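PDB 3UN7: penicillin-binding protein A from Mycobacterium tuberculosis, which probably cross-links peptidoglycan as a D,D-transpeptidase in cell wall synthesis and is probably needed to regulate cell length. Local coordinates for residues Asn155-His160 / Ala166-Arg171; Tyr35-Asp40 / Leu46-Asn51; Arg246-Phe249 / Thr255-Val258. All coordinates share one frame; numbering follows the deposited sequence.

Contact 1 of 3, residues Asn155-His160 / Ala166-Arg171; sequences NLLASH and AQAWQR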
loop_
_atom_site.group_PDB
_atom_site.type_symbol
_atom_site.label_atom_id
_atom_site.label_comp_id
_atom_site.label_asym_id
_atom_site.label_seq_id
_atom_site.Cartn_x
_atom_site.Cartn_y
_atom_site.Cartn_z
ATOM N N ASN A 155 -19.534 12.838 1.653
ATOM C CA ASN A 155 -20.625 13.772 1.995
ATOM C C ASN A 155 -21.875 13.488 1.191
ATOM O O ASN A 155 -22.988 13.722 1.661
ATOM C CB ASN A 155 -20.204 15.233 1.813
ATOM C CG ASN A 155 -19.188 15.658 2.843
ATOM O OD1 ASN A 155 -19.505 15.734 4.034
ATOM N ND2 ASN A 155 -17.945 15.898 2.402
ATOM N N LEU A 156 -21.685 12.978 -0.020
ATOM C CA LEU A 156 -22.796 12.578 -0.885
ATOM C C LEU A 156 -23.685 11.499 -0.285
ATOM O O LEU A 156 -24.933 11.574 -0.364
ATOM C CB LEU A 156 -22.250 12.081 -2.224
ATOM C CG LEU A 156 -21.780 13.159 -3.212
ATOM C CD1 LEU A 156 -21.086 12.520 -4.441
ATOM C CD2 LEU A 156 -22.924 14.082 -3.642
ATOM N N LEU A 157 -23.040 10.483 0.287
ATOM C CA LEU A 157 -23.733 9.347 0.893
ATOM C C LEU A 157 -24.230 9.655 2.310
ATOM O O LEU A 157 -25.131 8.992 2.808
ATOM C CB LEU A 157 -22.854 8.085 0.809
ATOM C CG LEU A 157 -22.663 7.738 -0.683
ATOM C CD1 LEU A 157 -21.781 6.517 -0.915
ATOM C CD2 LEU A 157 -24.008 7.531 -1.367
ATOM N N ALA A 158 -23.689 10.711 2.911
ATOM C CA ALA A 158 -24.145 11.205 4.202
ATOM C C ALA A 158 -25.332 12.188 4.073
ATOM O O ALA A 158 -25.872 12.673 5.077
ATOM C CB ALA A 158 -22.981 11.853 4.945
ATOM N N SER A 159 -25.760 12.457 2.843
ATOM C CA SER A 159 -26.935 13.291 2.637
ATOM C C SER A 159 -28.168 12.672 3.279
ATOM O O SER A 159 -28.335 11.459 3.291
ATOM C CB SER A 159 -27.192 13.523 1.162
ATOM O OG SER A 159 -28.392 14.247 0.989
ATOM N N HIS A 160 -29.045 13.501 3.817
ATOM C CA HIS A 160 -30.285 12.960 4.372
ATOM C C HIS A 160 -31.375 12.860 3.329
ATOM O O HIS A 160 -32.449 12.333 3.610
ATOM C CB HIS A 160 -30.737 13.753 5.606
ATOM C CG HIS A 160 -29.839 13.554 6.785
ATOM N ND1 HIS A 160 -30.175 13.968 8.057
ATOM C CD2 HIS A 160 -28.619 12.971 6.885
ATOM C CE1 HIS A 160 -29.198 13.657 8.889
ATOM N NE2 HIS A 160 -28.239 13.051 8.206
ATOM N N ALA A 166 -29.141 7.965 -3.434
ATOM C CA ALA A 166 -29.352 6.963 -4.498
ATOM C C ALA A 166 -28.661 7.308 -5.817
ATOM O O ALA A 166 -28.123 6.423 -6.494
ATOM C CB ALA A 166 -30.845 6.707 -4.715
ATOM N N GLN A 167 -28.682 8.593 -6.184
ATOM C CA GLN A 167 -28.036 9.049 -7.413
ATOM C C GLN A 167 -26.517 8.965 -7.318
ATOM O O GLN A 167 -25.874 8.467 -8.238
ATOM C CB GLN A 167 -28.496 10.456 -7.799
ATOM C CG GLN A 167 -29.779 10.456 -8.624
ATOM C CD GLN A 167 -30.458 11.818 -8.688
ATOM O OE1 GLN A 167 -29.899 12.829 -8.245
ATOM N NE2 GLN A 167 -31.681 11.848 -9.231
ATOM N N ALA A 168 -25.949 9.415 -6.196
ATOM C CA ALA A 168 -24.510 9.237 -5.938
ATOM C C ALA A 168 -24.114 7.767 -5.989
ATOM O O ALA A 168 -23.097 7.410 -6.582
ATOM C CB ALA A 168 -24.107 9.844 -4.597
ATOM N N TRP A 169 -24.925 6.925 -5.355
ATOM C CA TRP A 169 -24.676 5.492 -5.319
ATOM C C TRP A 169 -24.604 4.895 -6.734
ATOM O O TRP A 169 -23.685 4.139 -7.044
ATOM C CB TRP A 169 -25.757 4.793 -4.493
ATOM C CG TRP A 169 -25.489 3.346 -4.249
ATOM C CD1 TRP A 169 -26.143 2.280 -4.811
ATOM C CD2 TRP A 169 -24.482 2.797 -3.396
ATOM N NE1 TRP A 169 -25.605 1.102 -4.344
ATOM C CE2 TRP A 169 -24.585 1.393 -3.475
ATOM C CE3 TRP A 169 -23.501 3.358 -2.565
ATOM C CZ2 TRP A 169 -23.749 0.540 -2.749
ATOM C CZ3 TRP A 169 -22.664 2.508 -1.855
ATOM C CH2 TRP A 169 -22.797 1.118 -1.945
ATOM N N GLN A 170 -25.558 5.274 -7.580
ATOM C CA GLN A 170 -25.655 4.787 -8.963
ATOM C C GLN A 170 -24.512 5.317 -9.837
ATOM O O GLN A 170 -23.896 4.546 -10.591
ATOM C CB GLN A 170 -27.036 5.148 -9.536
ATOM C CG GLN A 170 -27.220 4.947 -11.038
ATOM C CD GLN A 170 -27.341 6.268 -11.785
ATOM O OE1 GLN A 170 -26.789 7.294 -11.364
ATOM N NE2 GLN A 170 -28.073 6.254 -12.890
ATOM N N ARG A 171 -24.218 6.616 -9.720
ATOM C CA ARG A 171 -23.072 7.229 -10.409
ATOM C C ARG A 171 -21.746 6.539 -10.054
ATOM O O ARG A 171 -20.957 6.227 -10.936
ATOM C CB ARG A 171 -22.974 8.734 -10.103
ATOM C CG ARG A 171 -24.041 9.625 -10.759
ATOM C CD ARG A 171 -23.832 11.106 -10.386
ATOM N NE ARG A 171 -24.822 11.628 -9.426
ATOM C CZ ARG A 171 -24.539 12.106 -8.214
ATOM N NH1 ARG A 171 -23.286 12.135 -7.770
ATOM N NH2 ARG A 171 -25.516 12.564 -7.436
#
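Leu-156 lays its CB against the methyl of Ala-168, with 3.8 Å between the two CB atoms. Leu-157 reaches the same methyl from the next position, its CD2 lying 4.0 Å from Ala-168 CB. Ala-168 is thus the small central residue touched by both leucines. The branches of Leu-157 divide their work. While CD2 meets the alanine, Leu-157 CD1 comes up to the edge of the Trp-169 indole, near the ring plane and 4.0 Å from Trp-169 CE3. The indole reaches this place because its CG is anti to the backbone N (chi1 -172°). Trp-169 also stacks on Tyr-66, and both Leu-157 and Trp-169 touch Phe-61. On the other flank, Leu-156 CD1 lies 4.0 Å from Arg-171 NH1, at the guanidinium edge. The arginine chain bends at chi3 (-107°), which folds one guanidinium face back over the backbone of its own helix at Gln-167 and Ala-168. No hydrogen bond crosses this contact. The segments meet by van der Waals contact, mostly between apolar side chains. The short helix 154-157 and the longer helix 162-174, consecutive in the chain and joined by a short loop, thus pack on each other within the transpeptidase region.

Contact 2 of 3, residues Tyr35-Asp40 / Leu46-Asn51; sequences YSVATD and LRVYPN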
loop_
_atom_site.group_PDB
_atom_site.type_symbol
_atom_site.label_atom_id
_atom_site.label_comp_id
_atom_site.label_asym_id
_atom_site.label_seq_id
_atom_site.Cartn_x
_atom_site.Cartn_y
_atom_site.Cartn_z
ATOM N N TYR A 35 -16.951 13.959 11.389
ATOM C CA TYR A 35 -17.647 14.484 12.572
ATOM C C TYR A 35 -19.150 14.665 12.280
ATOM O O TYR A 35 -19.583 14.582 11.135
ATOM C CB TYR A 35 -16.979 15.776 13.105
ATOM C CG TYR A 35 -17.053 17.004 12.210
ATOM C CD1 TYR A 35 -16.076 17.250 11.244
ATOM C CD2 TYR A 35 -18.076 17.947 12.359
ATOM C CE1 TYR A 35 -16.127 18.391 10.433
ATOM C CE2 TYR A 35 -18.130 19.082 11.542
ATOM C CZ TYR A 35 -17.158 19.295 10.590
ATOM O OH TYR A 35 -17.212 20.425 9.789
ATOM N N SER A 36 -19.946 14.868 13.322
ATOM C CA SER A 36 -21.370 14.988 13.149
ATOM C C SER A 36 -21.797 16.335 13.689
ATOM O O SER A 36 -21.307 16.776 14.729
ATOM C CB SER A 36 -22.115 13.862 13.868
ATOM O OG SER A 36 -21.921 12.633 13.211
ATOM N N VAL A 37 -22.715 16.975 12.972
ATOM C CA VAL A 37 -23.238 18.292 13.383
ATOM C C VAL A 37 -24.725 18.200 13.652
ATOM O O VAL A 37 -25.459 17.598 12.873
ATOM C CB VAL A 37 -22.994 19.343 12.267
ATOM C CG1 VAL A 37 -23.626 20.693 12.613
ATOM C CG2 VAL A 37 -21.521 19.508 12.035
ATOM N N ALA A 38 -25.168 18.820 14.745
ATOM C CA ALA A 38 -26.582 18.910 15.070
ATOM C C ALA A 38 -27.300 19.756 14.024
ATOM O O ALA A 38 -26.904 20.885 13.753
ATOM C CB ALA A 38 -26.770 19.529 16.447
ATOM N N THR A 39 -28.363 19.210 13.441
ATOM C CA THR A 39 -29.108 19.936 12.408
ATOM C C THR A 39 -30.603 19.889 12.672
ATOM O O THR A 39 -31.054 19.336 13.686
ATOM C CB THR A 39 -28.801 19.422 10.955
ATOM O OG1 THR A 39 -29.455 18.164 10.702
ATOM C CG2 THR A 39 -27.308 19.297 10.712
ATOM N N ASP A 40 -31.365 20.472 11.754
ATOM C CA ASP A 40 -32.827 20.409 11.813
ATOM C C ASP A 40 -33.392 19.173 11.093
ATOM O O ASP A 40 -34.601 19.074 10.892
ATOM C CB ASP A 40 -33.443 21.698 11.239
ATOM C CG ASP A 40 -33.060 21.951 9.770
ATOM O OD1 ASP A 40 -33.724 22.769 9.092
ATOM O OD2 ASP A 40 -32.073 21.366 9.296
ATOM N N LEU A 46 -26.022 15.336 11.224
ATOM C CA LEU A 46 -25.499 15.147 9.878
ATOM C C LEU A 46 -24.001 14.857 9.915
ATOM O O LEU A 46 -23.255 15.573 10.571
ATOM C CB LEU A 46 -25.787 16.357 8.984
ATOM C CG LEU A 46 -25.151 16.328 7.581
ATOM C CD1 LEU A 46 -25.918 15.372 6.670
ATOM C CD2 LEU A 46 -25.121 17.738 6.992
ATOM N N ARG A 47 -23.577 13.812 9.204
ATOM C CA ARG A 47 -22.167 13.429 9.155
ATOM C C ARG A 47 -21.458 14.307 8.148
ATOM O O ARG A 47 -21.956 14.481 7.022
ATOM C CB ARG A 47 -22.020 11.956 8.750
ATOM C CG ARG A 47 -20.685 11.319 9.098
ATOM C CD ARG A 47 -20.463 11.312 10.598
ATOM N NE ARG A 47 -19.315 10.519 11.028
ATOM C CZ ARG A 47 -18.757 10.612 12.235
ATOM N NH1 ARG A 47 -19.225 11.483 13.124
ATOM N NH2 ARG A 47 -17.730 9.819 12.568
ATOM N N VAL A 48 -20.291 14.830 8.536
ATOM C CA VAL A 48 -19.519 15.751 7.695
ATOM C C VAL A 48 -18.086 15.244 7.515
ATOM O O VAL A 48 -17.463 14.792 8.478
ATOM C CB VAL A 48 -19.525 17.187 8.282
ATOM C CG1 VAL A 48 -18.726 18.154 7.393
ATOM C CG2 VAL A 48 -20.961 17.694 8.407
ATOM N N TYR A 49 -17.582 15.318 6.285
ATOM C CA TYR A 49 -16.228 14.874 5.936
ATOM C C TYR A 49 -15.549 16.090 5.345
ATOM O O TYR A 49 -15.785 16.400 4.172
ATOM C CB TYR A 49 -16.288 13.728 4.901
ATOM C CG TYR A 49 -17.069 12.540 5.420
ATOM C CD1 TYR A 49 -18.446 12.446 5.232
ATOM C CD2 TYR A 49 -16.430 11.523 6.139
ATOM C CE1 TYR A 49 -19.169 11.348 5.723
ATOM C CE2 TYR A 49 -17.148 10.446 6.656
ATOM C CZ TYR A 49 -18.507 10.366 6.445
ATOM O OH TYR A 49 -19.193 9.283 6.939
ATOM N N PRO A 50 -14.745 16.806 6.152
ATOM C CA PRO A 50 -14.198 18.104 5.696
ATOM C C PRO A 50 -13.076 18.052 4.649
ATOM O O PRO A 50 -12.825 19.066 4.001
ATOM C CB PRO A 50 -13.703 18.759 6.996
ATOM C CG PRO A 50 -13.332 17.624 7.873
ATOM C CD PRO A 50 -14.336 16.503 7.537
ATOM N N ASN A 51 -12.409 16.907 4.476
ATOM C CA ASN A 51 -11.462 16.752 3.366
ATOM C C ASN A 51 -11.780 15.422 2.680
ATOM O O ASN A 51 -10.983 14.463 2.738
ATOM C CB ASN A 51 -10.007 16.831 3.856
ATOM C CG ASN A 51 -9.022 17.124 2.736
ATOM O OD1 ASN A 51 -9.378 17.109 1.554
ATOM N ND2 ASN A 51 -7.769 17.417 3.106
#
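A beta hairpin of strands 31-38 and 45-48 forms this contact, in the PbpA dimerisation domain region. Four backbone hydrogen bonds join its two antiparallel hydrogen-bonded pairs, Tyr-35 with Val-48 and Val-37 with Leu-46. The shortest runs from Val-48 N to Tyr-35 O at 2.7 Å. On one sheet face the Tyr-35 ring lies beside Val-48. CB of Val-48 sits over the ring in a CH-pi contact, 4.1 Å from the ring centroid. Val-48 CG1 approaches Tyr-35 OH at 3.6 Å. Pro-50 CG meets the ring edge, 3.9 Å from Tyr-35 CE1. Tyr-35 CG lies between its own backbone N and carbonyl carbon (chi1 67°), which brings the ring across to the neighbouring strand. Further along, Thr-39 CG2 packs on Leu-46 CB at 3.7 Å. The other face carries the non-hydrogen-bonded pair Ser-36 and Arg-47. Arg-47 bends at chi2 (62°), and its NH1 donates to Ser-36 OG at 2.9 Å. The same NH1 bonds to Gly-24 O, while NE makes a salt bridge to Glu-72. The buried guanidinium therefore has both a counter-charge and neutral acceptors, which probably favours its charged state and fixes its rotation.

Contact 3 of 3, residues Arg246-Phe249 / Thr255-Val258; sequences REAF and TAFV
The Phe-257 ring turns its edge to helix 245-251, with Ala-248 O and Phe-249 CA lying near the ring plane. Segment 246-249 lays no atom over either face of the Phe-257 ring. The Phe-249 ring is met obliquely by Phe-257 CZ, and the two side chains also cross at a slant, so the pair does not stack. The contact joins helices 245-251 and 254-264 of the penicillin-binding transpeptidase fold. The junction between them, running into the start of helix 254-264, carries Ser-Cys-Asn, which fits the SxN motif of this family. Its cysteine, Cys-253, forms a disulfide with Cys-237.

Phe-257 presents its CE2-CZ edge to the backbone of Ala-248 and Phe-249. Phe-257 CZ lies 3.6 Å from Phe-249 CA, and Phe-257 CE2 lies 3.5 Å from Ala-248 O. A polarised ring C-H edge beside a carbonyl oxygen is probably mildly favourable. Phe-257 CG is anti to its carbonyl carbon (chi1 -74°), which sends the ring across to the other helix. Phe-257 CZ also lies 3.9 Å from Phe-249 CD1.

All four touching residues are buried, and no hydrogen bond crosses between the segments. Phe-249 also touches Val-197 and Thr-200 of helix 196-205, and Leu-373 and Met-374 of helix 364-379. Phe-257 packs on Thr-200 and on Lys-196, which fits the lysine of the SxxK motif. Its side chain is about 8 Å from that of Ser-193, the probable acyl-ester serine. Phe-257 thus probably belongs to the second shell of the active site. Beside it the helices meet through two methyl groups, Ala-248 CB and Ala-256 CB, 3.6 Å apart.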
loop_
_atom_site.group_PDB
_atom_site.type_symbol
_atom_site.label_atom_id
_atom_site.label_comp_id
_atom_site.label_asym_id
_atom_site.label_seq_id
_atom_site.Cartn_x
_atom_site.Cartn_y
_atom_site.Cartn_z
ATOM N N ARG A 246 24.269 -8.120 -7.959
ATOM C CA ARG A 246 24.086 -6.713 -7.559
ATOM C C ARG A 246 23.798 -5.820 -8.765
ATOM O O ARG A 246 22.877 -4.996 -8.735
ATOM C CB ARG A 246 25.285 -6.167 -6.761
ATOM C CG ARG A 246 25.191 -4.656 -6.449
ATOM C CD ARG A 246 26.252 -3.807 -7.193
ATOM N NE ARG A 246 25.885 -2.391 -7.367
ATOM C CZ ARG A 246 25.512 -1.569 -6.382
ATOM N NH1 ARG A 246 25.429 -1.998 -5.125
ATOM N NH2 ARG A 246 25.203 -0.305 -6.656
ATOM N N GLU A 247 24.604 -5.968 -9.813
ATOM C CA GLU A 247 24.422 -5.166 -11.009
ATOM C C GLU A 247 23.038 -5.405 -11.631
ATOM O O GLU A 247 22.340 -4.447 -11.959
ATOM C CB GLU A 247 25.543 -5.425 -12.014
ATOM C CG GLU A 247 25.604 -4.401 -13.133
ATOM C CD GLU A 247 26.895 -4.464 -13.936
ATOM O OE1 GLU A 247 27.422 -5.578 -14.160
ATOM O OE2 GLU A 247 27.380 -3.390 -14.346
ATOM N N ALA A 248 22.645 -6.673 -11.767
ATOM C CA ALA A 248 21.328 -7.026 -12.315
ATOM C C ALA A 248 20.195 -6.410 -11.493
ATOM O O ALA A 248 19.194 -5.940 -12.050
ATOM C CB ALA A 248 21.156 -8.540 -12.387
ATOM N N PHE A 249 20.348 -6.411 -10.172
ATOM C CA PHE A 249 19.319 -5.827 -9.311
ATOM C C PHE A 249 19.184 -4.326 -9.547
ATOM O O PHE A 249 18.082 -3.830 -9.772
ATOM C CB PHE A 249 19.608 -6.102 -7.827
ATOM C CG PHE A 249 18.503 -5.673 -6.906
ATOM C CD1 PHE A 249 17.530 -6.579 -6.508
ATOM C CD2 PHE A 249 18.429 -4.353 -6.440
ATOM C CE1 PHE A 249 16.511 -6.191 -5.652
ATOM C CE2 PHE A 249 17.396 -3.950 -5.591
ATOM C CZ PHE A 249 16.442 -4.874 -5.198
ATOM N N THR A 255 16.147 -10.826 -17.536
ATOM C CA THR A 255 16.604 -12.173 -17.882
ATOM C C THR A 255 17.472 -12.795 -16.778
ATOM O O THR A 255 17.397 -14.003 -16.517
ATOM C CB THR A 255 17.304 -12.197 -19.256
ATOM O OG1 THR A 255 18.447 -11.342 -19.229
ATOM C CG2 THR A 255 16.339 -11.721 -20.348
ATOM N N ALA A 256 18.262 -11.953 -16.121
ATOM C CA ALA A 256 19.033 -12.340 -14.948
ATOM C C ALA A 256 18.159 -12.842 -13.797
ATOM O O ALA A 256 18.533 -13.789 -13.112
ATOM C CB ALA A 256 19.910 -11.178 -14.483
ATOM N N PHE A 257 17.005 -12.212 -13.571
ATOM C CA PHE A 257 16.101 -12.679 -12.519
ATOM C C PHE A 257 15.246 -13.887 -12.918
ATOM O O PHE A 257 14.869 -14.696 -12.065
ATOM C CB PHE A 257 15.292 -11.519 -11.945
ATOM C CG PHE A 257 16.120 -10.642 -11.066
ATOM C CD1 PHE A 257 16.302 -10.973 -9.730
ATOM C CD2 PHE A 257 16.802 -9.549 -11.593
ATOM C CE1 PHE A 257 17.108 -10.195 -8.909
ATOM C CE2 PHE A 257 17.613 -8.769 -10.778
ATOM C CZ PHE A 257 17.764 -9.098 -9.427
ATOM N N VAL A 258 14.961 -14.019 -14.210
ATOM C CA VAL A 258 14.314 -15.231 -14.717
ATOM C C VAL A 258 15.260 -16.403 -14.435
ATOM O O VAL A 258 14.868 -17.411 -13.834
ATOM C CB VAL A 258 13.989 -15.110 -16.233
ATOM C CG1 VAL A 258 13.565 -16.461 -16.824
ATOM C CG2 VAL A 258 12.893 -14.065 -16.450
#

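How the contacts relate
Along the chain contact 2 comes first, then contact 1, then contact 3, each closing before the next opens. Contacts 1 and 2 are neighbours, with centres 15 Å apart. They touch although they lie in the transpeptidase and dimerisation regions respectively. Asn-155 ND2 probably hydrogen-bonds to Tyr-49 O, and His-160 packs on Leu-46. Segment 155-160, the short helix and the loop after it, therefore docks on the hairpin of contact 2, whose strand 45-48 is outermost in its sheet. Contact 3 lies on the opposite side of the chain's centre, with centres 50 Å from contact 1 and 54 Å from contact 2. It alone lies near the probable active-site serine.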